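Scarecrow-like protein 3 (Arabidopsis thaliana, PDB 6KPB) binds zinc finger proteins of the IDD family and is a probable GRAS-family transcription factor involved in plant development. Local coordinates at residues H134-F139 against G201-K206; R155-A160 against L181-A186; E207-M212 against P231-L236. All coordinates share one frame; numbering follows the deposited sequence.

Contact 1: H134-F139 against G201-K206; sequences HVRRLF and GVHHQK
The guanidinium group of R136 has the NE2 corner of the H203 ring above one face, off toward the rim, and the amide oxygen of Q205 in line with its edge. From the histidine's side the geometry is reversed: R136 NH2 approaches the edge of the ring, and the two planes stand 80° apart, so the groups do not stack. One face of the H203 ring carries the next residue instead, with H204 ND1 3.8 Å above the plane. R136 reaches across on a side chain stretched out as far as NE, and its NH2 ends 4.0 Å from H203 NE2 and 3.8 Å from Q205 OE1.

The ring of H203 is steadied locally, since Q205 N donates to H203 ND1 at 3.1 Å with a bent N-H...N angle of 138°. The Q205 amide is tied down by E132 of helix 129-142, which accepts from Q205 NE2. Q205 is the N-cap residue of helix 206-223, and R136 thus joins helix 129-142 to the turn between strand 196-203 and that helix.

With ND1 used as an acceptor, a neutral H203 would carry its proton on NE2, the atom facing the arginine. The positive charge of R136 would probably disfavour protonation of H203. The contact itself is loose, because both distances from R136 NH2 exceed hydrogen-bonding range.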
ATOM      1  N   HIS A 134       7.940   2.497 -13.409  1.00 91.96           N
ATOM      2  CA  HIS A 134       8.976   3.430 -12.981  1.00 85.24           C
ATOM      3  C   HIS A 134      10.188   2.698 -12.413  1.00 77.98           C
ATOM      4  O   HIS A 134      11.333   3.037 -12.735  1.00 77.97           O
ATOM      5  CB  HIS A 134       8.400   4.404 -11.952  1.00 87.93           C
ATOM      6  CG  HIS A 134       9.386   5.419 -11.464  1.00 88.21           C
ATOM      7  ND1 HIS A 134      10.048   6.281 -12.311  1.00 93.05           N
ATOM      8  CD2 HIS A 134       9.820   5.712 -10.215  1.00 93.20           C
ATOM      9  CE1 HIS A 134      10.849   7.060 -11.606  1.00 96.39           C
ATOM     10  NE2 HIS A 134      10.729   6.735 -10.332  1.00 96.62           N
ATOM     11  N   VAL A 135       9.962   1.685 -11.573  1.00 79.31           N
ATOM     12  CA  VAL A 135      11.090   0.995 -10.954  1.00 87.22           C
ATOM     13  C   VAL A 135      11.854   0.167 -11.985  1.00 82.77           C
ATOM     14  O   VAL A 135      13.079   0.021 -11.884  1.00 84.83           O
ATOM     15  CB  VAL A 135      10.616   0.142  -9.761  1.00 84.13           C
ATOM     16  CG1 VAL A 135       9.784  -1.044 -10.224  1.00 96.88           C
ATOM     17  CG2 VAL A 135      11.803  -0.323  -8.927  1.00 78.29           C
ATOM     18  N   ARG A 136      11.164  -0.370 -12.998  1.00 70.32           N
ATOM     19  CA  ARG A 136      11.865  -1.090 -14.059  1.00 72.19           C
ATOM     20  C   ARG A 136      12.728  -0.144 -14.885  1.00 76.35           C
ATOM     21  O   ARG A 136      13.829  -0.512 -15.309  1.00 69.91           O
ATOM     22  CB  ARG A 136      10.872  -1.822 -14.961  1.00 73.17           C
ATOM     23  CG  ARG A 136      10.094  -2.924 -14.267  1.00 80.31           C
ATOM     24  CD  ARG A 136       9.369  -3.802 -15.272  1.00 85.01           C
ATOM     25  NE  ARG A 136       8.187  -4.429 -14.689  1.00106.47           N
ATOM     26  CZ  ARG A 136       6.945  -4.001 -14.888  1.00112.60           C
ATOM     27  NH1 ARG A 136       6.722  -2.949 -15.664  1.00110.31           N
ATOM     28  NH2 ARG A 136       5.924  -4.629 -14.319  1.00115.68           N
ATOM     29  N   ARG A 137      12.238   1.074 -15.129  1.00 67.76           N
ATOM     30  CA  ARG A 137      13.055   2.068 -15.817  1.00 72.87           C
ATOM     31  C   ARG A 137      14.301   2.397 -15.006  1.00 80.53           C
ATOM     32  O   ARG A 137      15.394   2.552 -15.564  1.00 76.42           O
ATOM     33  CB  ARG A 137      12.228   3.328 -16.086  1.00 74.11           C
ATOM     34  CG  ARG A 137      12.777   4.232 -17.185  1.00 94.10           C
ATOM     35  CD  ARG A 137      13.788   5.242 -16.651  1.00124.70           C
ATOM     36  NE  ARG A 137      13.153   6.369 -15.973  1.00141.11           N
ATOM     37  CZ  ARG A 137      13.813   7.301 -15.291  1.00141.94           C
ATOM     38  NH1 ARG A 137      15.133   7.243 -15.186  1.00139.74           N
ATOM     39  NH2 ARG A 137      13.151   8.292 -14.708  1.00138.35           N
ATOM     40  N   LEU A 138      14.157   2.493 -13.679  1.00 86.48           N
ATOM     41  CA  LEU A 138      15.303   2.798 -12.828  1.00 86.15           C
ATOM     42  C   LEU A 138      16.345   1.687 -12.880  1.00 78.68           C
ATOM     43  O   LEU A 138      17.548   1.960 -12.973  1.00 75.25           O
ATOM     44  CB  LEU A 138      14.840   3.032 -11.390  1.00 85.91           C
ATOM     45  CG  LEU A 138      14.036   4.308 -11.131  1.00 85.97           C
ATOM     46  CD1 LEU A 138      13.496   4.323  -9.711  1.00 80.21           C
ATOM     47  CD2 LEU A 138      14.893   5.539 -11.395  1.00 76.50           C
ATOM     48  N   PHE A 139      15.906   0.426 -12.816  1.00 71.29           N
ATOM     49  CA  PHE A 139      16.841  -0.687 -12.947  1.00 75.15           C
ATOM     50  C   PHE A 139      17.573  -0.628 -14.281  1.00 67.61           C
ATOM     51  O   PHE A 139      18.793  -0.826 -14.341  1.00 65.81           O
ATOM     52  CB  PHE A 139      16.096  -2.014 -12.797  1.00 68.39           C
ATOM     53  CG  PHE A 139      16.981  -3.227 -12.899  1.00 70.30           C
ATOM     54  CD1 PHE A 139      17.980  -3.455 -11.966  1.00 69.85           C
ATOM     55  CD2 PHE A 139      16.799  -4.152 -13.915  1.00 74.39           C
ATOM     56  CE1 PHE A 139      18.792  -4.574 -12.054  1.00 74.14           C
ATOM     57  CE2 PHE A 139      17.607  -5.275 -14.008  1.00 71.45           C
ATOM     58  CZ  PHE A 139      18.605  -5.485 -13.076  1.00 72.62           C
ATOM     59  N   GLY A 201       4.767  -9.587 -28.179  1.00 97.95           N
ATOM     60  CA  GLY A 201       5.066  -9.180 -26.817  1.00 89.16           C
ATOM     61  C   GLY A 201       4.127  -9.838 -25.818  1.00 86.81           C
ATOM     62  O   GLY A 201       2.907  -9.735 -25.938  1.00 92.29           O
ATOM     63  N   VAL A 202       4.716 -10.490 -24.818  1.00 80.65           N
ATOM     64  CA  VAL A 202       3.969 -11.182 -23.773  1.00 76.48           C
ATOM     65  C   VAL A 202       4.165 -10.432 -22.464  1.00 94.21           C
ATOM     66  O   VAL A 202       5.303 -10.198 -22.038  1.00 88.76           O
ATOM     67  CB  VAL A 202       4.413 -12.648 -23.638  1.00 90.32           C
ATOM     68  CG1 VAL A 202       3.644 -13.336 -22.517  1.00 92.81           C
ATOM     69  CG2 VAL A 202       4.217 -13.388 -24.951  1.00 89.50           C
ATOM     70  N   HIS A 203       3.056 -10.057 -21.832  1.00100.85           N
ATOM     71  CA  HIS A 203       3.082  -9.411 -20.528  1.00103.06           C
ATOM     72  C   HIS A 203       1.709  -9.576 -19.895  1.00103.19           C
ATOM     73  O   HIS A 203       0.723  -9.860 -20.580  1.00106.28           O
ATOM     74  CB  HIS A 203       3.465  -7.930 -20.635  1.00104.31           C
ATOM     75  CG  HIS A 203       4.022  -7.355 -19.369  1.00112.36           C
ATOM     76  ND1 HIS A 203       3.236  -6.730 -18.423  1.00113.25           N
ATOM     77  CD2 HIS A 203       5.290  -7.305 -18.894  1.00110.28           C
ATOM     78  CE1 HIS A 203       3.995  -6.323 -17.422  1.00107.50           C
ATOM     79  NE2 HIS A 203       5.246  -6.659 -17.683  1.00108.15           N
ATOM     80  N   HIS A 204       1.658  -9.406 -18.577  1.00 98.71           N
ATOM     81  CA  HIS A 204       0.420  -9.578 -17.829  1.00105.50           C
ATOM     82  C   HIS A 204      -0.325  -8.271 -17.598  1.00104.78           C
ATOM     83  O   HIS A 204      -1.378  -8.279 -16.955  1.00110.99           O
ATOM     84  CB  HIS A 204       0.706 -10.257 -16.484  1.00104.45           C
ATOM     85  CG  HIS A 204       1.672  -9.507 -15.621  1.00126.11           C
ATOM     86  ND1 HIS A 204       3.039  -9.619 -15.762  1.00129.74           N
ATOM     87  CD2 HIS A 204       1.469  -8.640 -14.601  1.00130.73           C
ATOM     88  CE1 HIS A 204       3.637  -8.850 -14.869  1.00128.65           C
ATOM     89  NE2 HIS A 204       2.706  -8.244 -14.153  1.00129.30           N
ATOM     90  N   GLN A 205       0.186  -7.152 -18.110  1.00 97.69           N
ATOM     91  CA  GLN A 205      -0.429  -5.846 -17.910  1.00102.08           C
ATOM     92  C   GLN A 205      -0.595  -5.168 -19.260  1.00105.79           C
ATOM     93  O   GLN A 205       0.381  -5.011 -20.001  1.00115.00           O
ATOM     94  CB  GLN A 205       0.412  -4.986 -16.962  1.00103.60           C
ATOM     95  CG  GLN A 205       0.445  -5.516 -15.534  1.00107.63           C
ATOM     96  CD  GLN A 205       1.536  -4.886 -14.690  1.00117.83           C
ATOM     97  OE1 GLN A 205       2.262  -4.007 -15.154  1.00121.71           O
ATOM     98  NE2 GLN A 205       1.655  -5.330 -13.446  1.00117.32           N
ATOM     99  N   LYS A 206      -1.830  -4.768 -19.575  1.00107.67           N
ATOM    100  CA  LYS A 206      -2.109  -4.142 -20.865  1.00111.60           C
ATOM    101  C   LYS A 206      -1.331  -2.843 -21.039  1.00111.62           C
ATOM    102  O   LYS A 206      -0.772  -2.594 -22.107  1.00119.31           O
ATOM    103  CB  LYS A 206      -3.609  -3.879 -21.018  1.00121.36           C
ATOM    104  CG  LYS A 206      -4.300  -4.797 -22.014  1.00131.06           C
ATOM    105  CD  LYS A 206      -5.290  -4.030 -22.875  1.00135.58           C
ATOM    106  CE  LYS A 206      -4.658  -3.594 -24.187  1.00136.06           C
ATOM    107  NZ  LYS A 206      -4.694  -4.678 -25.208  1.00136.18           N
TER

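Contact 2: R155-A160 against L181-A186; sequences RAILEA and LALLQA
L158 and L183 lie side by side where helix 145-160 runs beside helix 178-189, and the close packing is concentrated on these two leucines and A186. L158 CG lies 3.6 Å from L183 CD1, the side chains lying alongside and running opposite ways. The CD1 methyl of L158 reaches further along the partner helix and meets A186 CB, also at 3.6 Å; the small CB of this alanine, one turn on from L183, lets the leucine come close to the partner helix. L183 departs from its backbone with CG opposite the main-chain N (chi1 -171°), which swings both its methyls toward helix 145-160.

I157 makes a looser approach. Its CG2 comes to 4.1 Å from L183 CD2, with the two side chains set nearly perpendicular. The close L158 and A186 pair thus sits at the partly exposed side of the contact, and the longer approach of I157 to L183 at the buried side, where W180 and V345 of strand 345-351 also pack on I157.

The helices run roughly in the same direction, with a signed crossing angle of -33°, and their segment axes stay 10.9 Å apart at their closest, a wide spacing that leaves the long side chains to bridge the gap. Helix 178-189 is the crossover between parallel strands 166-171 and 196-203 of the Rossmann-like core, and helix 145-160 is its neighbour in the layer of helices over the sheet. Contact between the segments is made by aliphatic carbon alone, so it rests on shape and on the withdrawal of aliphatic surface from water, without a directional bond between the segments.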
ATOM      1  N   ARG A 155      22.602  -8.700 -31.025  1.00 73.02           N
ATOM      2  CA  ARG A 155      23.647  -9.149 -31.941  1.00 76.33           C
ATOM      3  C   ARG A 155      23.448 -10.609 -32.329  1.00 81.55           C
ATOM      4  O   ARG A 155      23.593 -10.975 -33.502  1.00 77.59           O
ATOM      5  CB  ARG A 155      25.023  -8.948 -31.309  1.00 79.46           C
ATOM      6  CG  ARG A 155      25.548  -7.525 -31.387  1.00105.98           C
ATOM      7  CD  ARG A 155      26.133  -7.229 -32.760  1.00124.44           C
ATOM      8  NE  ARG A 155      25.438  -6.132 -33.427  1.00136.26           N
ATOM      9  CZ  ARG A 155      25.659  -4.846 -33.176  1.00137.10           C
ATOM     10  NH1 ARG A 155      26.554  -4.493 -32.262  1.00137.51           N
ATOM     11  NH2 ARG A 155      24.983  -3.914 -33.831  1.00137.43           N
ATOM     12  N   ALA A 156      23.110 -11.458 -31.355  1.00 73.62           N
ATOM     13  CA  ALA A 156      22.881 -12.868 -31.649  1.00 74.22           C
ATOM     14  C   ALA A 156      21.689 -13.050 -32.581  1.00 83.70           C
ATOM     15  O   ALA A 156      21.706 -13.919 -33.461  1.00 94.92           O
ATOM     16  CB  ALA A 156      22.674 -13.648 -30.350  1.00 67.94           C
ATOM     17  N   ILE A 157      20.645 -12.239 -32.403  1.00 80.75           N
ATOM     18  CA  ILE A 157      19.479 -12.319 -33.277  1.00 81.00           C
ATOM     19  C   ILE A 157      19.832 -11.849 -34.682  1.00 84.36           C
ATOM     20  O   ILE A 157      19.511 -12.515 -35.674  1.00 96.34           O
ATOM     21  CB  ILE A 157      18.308 -11.510 -32.688  1.00 77.44           C
ATOM     22  CG1 ILE A 157      17.711 -12.236 -31.480  1.00 73.70           C
ATOM     23  CG2 ILE A 157      17.247 -11.246 -33.750  1.00 71.00           C
ATOM     24  CD1 ILE A 157      16.757 -11.383 -30.673  1.00 69.01           C
ATOM     25  N   LEU A 158      20.493 -10.692 -34.789  1.00 82.92           N
ATOM     26  CA  LEU A 158      20.873 -10.167 -36.098  1.00 80.05           C
ATOM     27  C   LEU A 158      21.722 -11.167 -36.872  1.00 86.43           C
ATOM     28  O   LEU A 158      21.494 -11.398 -38.066  1.00 86.41           O
ATOM     29  CB  LEU A 158      21.627  -8.850 -35.937  1.00 74.93           C
ATOM     30  CG  LEU A 158      20.801  -7.567 -35.923  1.00 85.57           C
ATOM     31  CD1 LEU A 158      21.594  -6.453 -35.265  1.00 82.28           C
ATOM     32  CD2 LEU A 158      20.412  -7.178 -37.336  1.00 73.48           C
ATOM     33  N   GLU A 159      22.707 -11.769 -36.206  1.00 78.11           N
ATOM     34  CA  GLU A 159      23.565 -12.745 -36.865  1.00 96.77           C
ATOM     35  C   GLU A 159      22.800 -14.015 -37.219  1.00 91.94           C
ATOM     36  O   GLU A 159      23.122 -14.672 -38.215  1.00103.41           O
ATOM     37  CB  GLU A 159      24.768 -13.045 -35.971  1.00105.91           C
ATOM     38  CG  GLU A 159      25.187 -14.501 -35.877  1.00118.07           C
ATOM     39  CD  GLU A 159      26.351 -14.689 -34.923  1.00130.44           C
ATOM     40  OE1 GLU A 159      26.626 -15.843 -34.527  1.00131.99           O
ATOM     41  OE2 GLU A 159      26.989 -13.675 -34.565  1.00133.58           O
ATOM     42  N   ALA A 160      21.781 -14.368 -36.433  1.00 85.52           N
ATOM     43  CA  ALA A 160      20.945 -15.508 -36.789  1.00 86.84           C
ATOM     44  C   ALA A 160      20.010 -15.179 -37.943  1.00 87.77           C
ATOM     45  O   ALA A 160      19.609 -16.079 -38.690  1.00 96.85           O
ATOM     46  CB  ALA A 160      20.140 -15.974 -35.576  1.00 70.29           C
ATOM     47  N   LEU A 181      13.859  -1.261 -29.871  1.00 92.72           N
ATOM     48  CA  LEU A 181      14.084  -0.012 -30.592  1.00 90.86           C
ATOM     49  C   LEU A 181      15.454  -0.004 -31.257  1.00 89.80           C
ATOM     50  O   LEU A 181      15.598   0.454 -32.397  1.00 90.53           O
ATOM     51  CB  LEU A 181      13.938   1.180 -29.644  1.00 93.75           C
ATOM     52  CG  LEU A 181      12.521   1.549 -29.197  1.00 88.83           C
ATOM     53  CD1 LEU A 181      12.563   2.577 -28.080  1.00 85.07           C
ATOM     54  CD2 LEU A 181      11.708   2.068 -30.370  1.00 79.81           C
ATOM     55  N   ALA A 182      16.472  -0.518 -30.563  1.00 83.76           N
ATOM     56  CA  ALA A 182      17.800  -0.610 -31.158  1.00 77.80           C
ATOM     57  C   ALA A 182      17.833  -1.641 -32.280  1.00 82.95           C
ATOM     58  O   ALA A 182      18.444  -1.405 -33.328  1.00 90.02           O
ATOM     59  CB  ALA A 182      18.835  -0.949 -30.087  1.00 72.56           C
ATOM     60  N   LEU A 183      17.180  -2.789 -32.080  1.00 80.44           N
ATOM     61  CA  LEU A 183      17.168  -3.819 -33.116  1.00 83.78           C
ATOM     62  C   LEU A 183      16.447  -3.341 -34.368  1.00 89.33           C
ATOM     63  O   LEU A 183      16.789  -3.761 -35.480  1.00 93.08           O
ATOM     64  CB  LEU A 183      16.521  -5.099 -32.585  1.00 79.30           C
ATOM     65  CG  LEU A 183      16.635  -6.321 -33.499  1.00 83.47           C
ATOM     66  CD1 LEU A 183      18.095  -6.658 -33.723  1.00 88.13           C
ATOM     67  CD2 LEU A 183      15.892  -7.519 -32.925  1.00 76.42           C
ATOM     68  N   LEU A 184      15.451  -2.467 -34.209  1.00 84.23           N
ATOM     69  CA  LEU A 184      14.774  -1.892 -35.367  1.00 91.43           C
ATOM     70  C   LEU A 184      15.745  -1.090 -36.225  1.00 94.01           C
ATOM     71  O   LEU A 184      15.820  -1.281 -37.444  1.00102.12           O
ATOM     72  CB  LEU A 184      13.609  -1.014 -34.907  1.00 96.71           C
ATOM     73  CG  LEU A 184      12.234  -1.671 -34.801  1.00100.00           C
ATOM     74  CD1 LEU A 184      11.262  -0.761 -34.069  1.00106.75           C
ATOM     75  CD2 LEU A 184      11.709  -1.999 -36.187  1.00110.45           C
ATOM     76  N   GLN A 185      16.504  -0.187 -35.598  1.00 93.45           N
ATOM     77  CA  GLN A 185      17.472   0.614 -36.341  1.00 91.02           C
ATOM     78  C   GLN A 185      18.552  -0.261 -36.964  1.00 82.59           C
ATOM     79  O   GLN A 185      18.983  -0.017 -38.098  1.00 82.94           O
ATOM     80  CB  GLN A 185      18.100   1.663 -35.421  1.00 87.34           C
ATOM     81  CG  GLN A 185      19.278   2.409 -36.034  1.00 84.28           C
ATOM     82  CD  GLN A 185      18.879   3.262 -37.224  1.00100.13           C
ATOM     83  OE1 GLN A 185      18.384   4.379 -37.064  1.00 96.65           O
ATOM     84  NE2 GLN A 185      19.094   2.738 -38.426  1.00103.45           N
ATOM     85  N   ALA A 186      19.000  -1.288 -36.240  1.00 69.64           N
ATOM     86  CA  ALA A 186      20.060  -2.151 -36.751  1.00 70.27           C
ATOM     87  C   ALA A 186      19.583  -2.959 -37.951  1.00 86.86           C
ATOM     88  O   ALA A 186      20.318  -3.113 -38.935  1.00 87.83           O
ATOM     89  CB  ALA A 186      20.563  -3.070 -35.641  1.00 67.39           C
TER

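Contact 3: E207-M212 against P231-L236; sequences EVLEQM and PVVSRL
L209 supplies the apolar part of the contact from the helix, reaching onto strand 227-233 where P231 and V233 receive it. Its CD1 methyl makes the closest approach, 3.6 Å from V233 CG2, with the two side chains inclined to one another. The pyrrolidine ring of P231 lies nearer the base of the leucine: P231 CB is 4.0 Å from L209 CB and equally far from L209 CD1, so the proline covers both the root and one branch tip of the same side chain. The first torsion of L209 sets CG opposite its own carbonyl carbon (chi1 -65°), and the extended second torsion carries CD1 on to the valine. P231 and V233 lie on the exposed margin of the sheet, whereas L209 is buried between them and strand 196-203, where H203 also touches it.

The segments belong to a beta-alpha-beta unit, strand 196-203, helix 206-223 and strand 227-233, in which the helix crosses over between two parallel neighbouring strands. Accordingly the helix returns antiparallel to the strand it precedes, at 173° between the segment directions and with the axes 9.1 Å apart.

The segments share no polar pair; the one contact to a polar atom is the van der Waals approach of L209 CD1 to V232 O, 3.9 Å. The V232 side chain leaves the backbone away from the helix and packs on T200, V202 and L239. Its backbone is engaged in the sheet, where V232 is hydrogen-bonded to G201 and H203, while S234 extends the pairing to H203.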
ATOM      1  N   GLU A 207      -1.290  -2.011 -19.995  1.00106.92           N
ATOM      2  CA  GLU A 207      -0.639  -0.707 -20.100  1.00114.06           C
ATOM      3  C   GLU A 207       0.821  -0.831 -20.511  1.00107.78           C
ATOM      4  O   GLU A 207       1.338   0.028 -21.235  1.00108.29           O
ATOM      5  CB  GLU A 207      -0.751   0.042 -18.771  1.00121.38           C
ATOM      6  CG  GLU A 207      -2.175   0.223 -18.265  1.00127.40           C
ATOM      7  CD  GLU A 207      -2.653  -0.943 -17.417  1.00128.32           C
ATOM      8  OE1 GLU A 207      -3.521  -0.724 -16.549  1.00126.45           O
ATOM      9  OE2 GLU A 207      -2.161  -2.075 -17.613  1.00126.20           O
ATOM     10  N   VAL A 208       1.502  -1.888 -20.065  1.00101.92           N
ATOM     11  CA  VAL A 208       2.886  -2.106 -20.474  1.00100.38           C
ATOM     12  C   VAL A 208       2.956  -2.426 -21.962  1.00 97.93           C
ATOM     13  O   VAL A 208       3.847  -1.947 -22.673  1.00 95.96           O
ATOM     14  CB  VAL A 208       3.519  -3.220 -19.621  1.00106.54           C
ATOM     15  CG1 VAL A 208       4.966  -3.444 -20.023  1.00109.31           C
ATOM     16  CG2 VAL A 208       3.420  -2.873 -18.145  1.00106.87           C
ATOM     17  N   LEU A 209       2.017  -3.236 -22.457  1.00 96.91           N
ATOM     18  CA  LEU A 209       2.012  -3.583 -23.874  1.00 97.07           C
ATOM     19  C   LEU A 209       1.559  -2.415 -24.739  1.00103.64           C
ATOM     20  O   LEU A 209       2.012  -2.281 -25.881  1.00111.79           O
ATOM     21  CB  LEU A 209       1.120  -4.802 -24.107  1.00 98.29           C
ATOM     22  CG  LEU A 209       1.602  -6.093 -23.442  1.00 98.06           C
ATOM     23  CD1 LEU A 209       0.468  -7.095 -23.324  1.00103.48           C
ATOM     24  CD2 LEU A 209       2.762  -6.692 -24.222  1.00 99.34           C
ATOM     25  N   GLU A 210       0.672  -1.563 -24.218  1.00110.78           N
ATOM     26  CA  GLU A 210       0.235  -0.396 -24.978  1.00121.93           C
ATOM     27  C   GLU A 210       1.383   0.580 -25.201  1.00113.30           C
ATOM     28  O   GLU A 210       1.542   1.121 -26.301  1.00107.01           O
ATOM     29  CB  GLU A 210      -0.922   0.301 -24.261  1.00134.69           C
ATOM     30  CG  GLU A 210      -2.164  -0.556 -24.085  1.00148.27           C
ATOM     31  CD  GLU A 210      -3.278   0.187 -23.372  1.00162.28           C
ATOM     32  OE1 GLU A 210      -4.447  -0.232 -23.490  1.00166.86           O
ATOM     33  OE2 GLU A 210      -2.981   1.196 -22.696  1.00164.70           O
ATOM     34  N   GLN A 211       2.195   0.821 -24.168  1.00109.33           N
ATOM     35  CA  GLN A 211       3.316   1.746 -24.312  1.00109.06           C
ATOM     36  C   GLN A 211       4.373   1.192 -25.259  1.00100.58           C
ATOM     37  O   GLN A 211       4.901   1.923 -26.104  1.00 98.75           O
ATOM     38  CB  GLN A 211       3.926   2.055 -22.946  1.00108.25           C
ATOM     39  CG  GLN A 211       2.996   2.796 -22.002  1.00117.34           C
ATOM     40  CD  GLN A 211       3.686   3.222 -20.723  1.00124.19           C
ATOM     41  OE1 GLN A 211       3.035   3.611 -19.753  1.00131.46           O
ATOM     42  NE2 GLN A 211       5.012   3.154 -20.714  1.00120.59           N
ATOM     43  N   MET A 212       4.696  -0.097 -25.134  1.00 89.36           N
ATOM     44  CA  MET A 212       5.669  -0.695 -26.043  1.00 91.73           C
ATOM     45  C   MET A 212       5.164  -0.664 -27.478  1.00103.13           C
ATOM     46  O   MET A 212       5.888  -0.258 -28.395  1.00106.42           O
ATOM     47  CB  MET A 212       5.985  -2.128 -25.620  1.00 88.85           C
ATOM     48  CG  MET A 212       6.723  -2.910 -26.691  1.00 96.10           C
ATOM     49  SD  MET A 212       7.448  -4.442 -26.094  1.00114.82           S
ATOM     50  CE  MET A 212       8.496  -3.830 -24.779  1.00101.37           C
ATOM     51  N   PRO A 231       0.248  -7.882 -29.310  1.00105.40           N
ATOM     52  CA  PRO A 231       0.407  -8.136 -27.878  1.00103.35           C
ATOM     53  C   PRO A 231      -0.288  -9.420 -27.457  1.00 99.08           C
ATOM     54  O   PRO A 231      -1.263  -9.861 -28.068  1.00 99.80           O
ATOM     55  CB  PRO A 231      -0.253  -6.913 -27.232  1.00103.10           C
ATOM     56  CG  PRO A 231      -1.302  -6.513 -28.215  1.00102.14           C
ATOM     57  CD  PRO A 231      -0.731  -6.812 -29.579  1.00100.02           C
ATOM     58  N   VAL A 232       0.241 -10.023 -26.397  1.00100.31           N
ATOM     59  CA  VAL A 232      -0.340 -11.213 -25.789  1.00102.86           C
ATOM     60  C   VAL A 232      -0.436 -10.950 -24.293  1.00109.73           C
ATOM     61  O   VAL A 232       0.586 -10.939 -23.594  1.00100.84           O
ATOM     62  CB  VAL A 232       0.477 -12.480 -26.074  1.00 98.64           C
ATOM     63  CG1 VAL A 232      -0.090 -13.659 -25.300  1.00100.41           C
ATOM     64  CG2 VAL A 232       0.490 -12.780 -27.568  1.00 95.10           C
ATOM     65  N   VAL A 233      -1.652 -10.727 -23.804  1.00115.26           N
ATOM     66  CA  VAL A 233      -1.894 -10.475 -22.388  1.00104.10           C
ATOM     67  C   VAL A 233      -2.047 -11.823 -21.695  1.00104.92           C
ATOM     68  O   VAL A 233      -3.067 -12.500 -21.857  1.00106.11           O
ATOM     69  CB  VAL A 233      -3.132  -9.597 -22.174  1.00103.29           C
ATOM     70  CG1 VAL A 233      -3.420  -9.443 -20.690  1.00103.49           C
ATOM     71  CG2 VAL A 233      -2.940  -8.238 -22.824  1.00108.48           C
ATOM     72  N   SER A 234      -1.037 -12.210 -20.919  1.00102.95           N
ATOM     73  CA  SER A 234      -1.059 -13.487 -20.220  1.00105.72           C
ATOM     74  C   SER A 234       0.092 -13.540 -19.227  1.00113.62           C
ATOM     75  O   SER A 234       1.153 -12.951 -19.454  1.00107.18           O
ATOM     76  CB  SER A 234      -0.956 -14.667 -21.196  1.00106.45           C
ATOM     77  OG  SER A 234      -0.619 -15.862 -20.511  1.00111.19           O
ATOM     78  N   ARG A 235      -0.138 -14.244 -18.122  1.00121.14           N
ATOM     79  CA  ARG A 235       0.965 -14.700 -17.294  1.00110.07           C
ATOM     80  C   ARG A 235       1.695 -15.831 -18.010  1.00116.83           C
ATOM     81  O   ARG A 235       1.127 -16.533 -18.852  1.00116.20           O
ATOM     82  CB  ARG A 235       0.459 -15.162 -15.928  1.00106.33           C
ATOM     83  N   LEU A 236       2.975 -16.002 -17.676  1.00115.96           N
ATOM     84  CA  LEU A 236       3.812 -16.905 -18.460  1.00110.31           C
ATOM     85  C   LEU A 236       3.410 -18.364 -18.283  1.00105.90           C
ATOM     86  O   LEU A 236       3.587 -19.167 -19.206  1.00115.39           O
ATOM     87  CB  LEU A 236       5.283 -16.709 -18.093  1.00107.79           C
ATOM     88  CG  LEU A 236       6.268 -16.960 -19.233  1.00110.59           C
ATOM     89  CD1 LEU A 236       5.986 -16.014 -20.388  1.00111.29           C
ATOM     90  CD2 LEU A 236       7.695 -16.798 -18.748  1.00108.49           C
TER

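How the contacts relate
Contacts 1 and 3 share a neighbourhood, their centres 9 Å apart, and both involve the unit of strand 196-203, helix 206-223 and strand 227-233. They touch directly through probable strand-pairing hydrogen bonds, G201 O to V232 N at 2.7 Å and H203 O to S234 N at 3.0 Å, and H203 CE1 packs 3.6 Å from V208 CG2. Contact 2 is remote, about 21 Å from either by centres, and joins two helices over the sheet. All three are partly buried. Contact 1, nearest the chain's centre, is polar but lacks direct bonds between its segments; contact 2, farthest out, is purely aliphatic; contact 3 closes a buried leucine under exposed residues of strand 227-233.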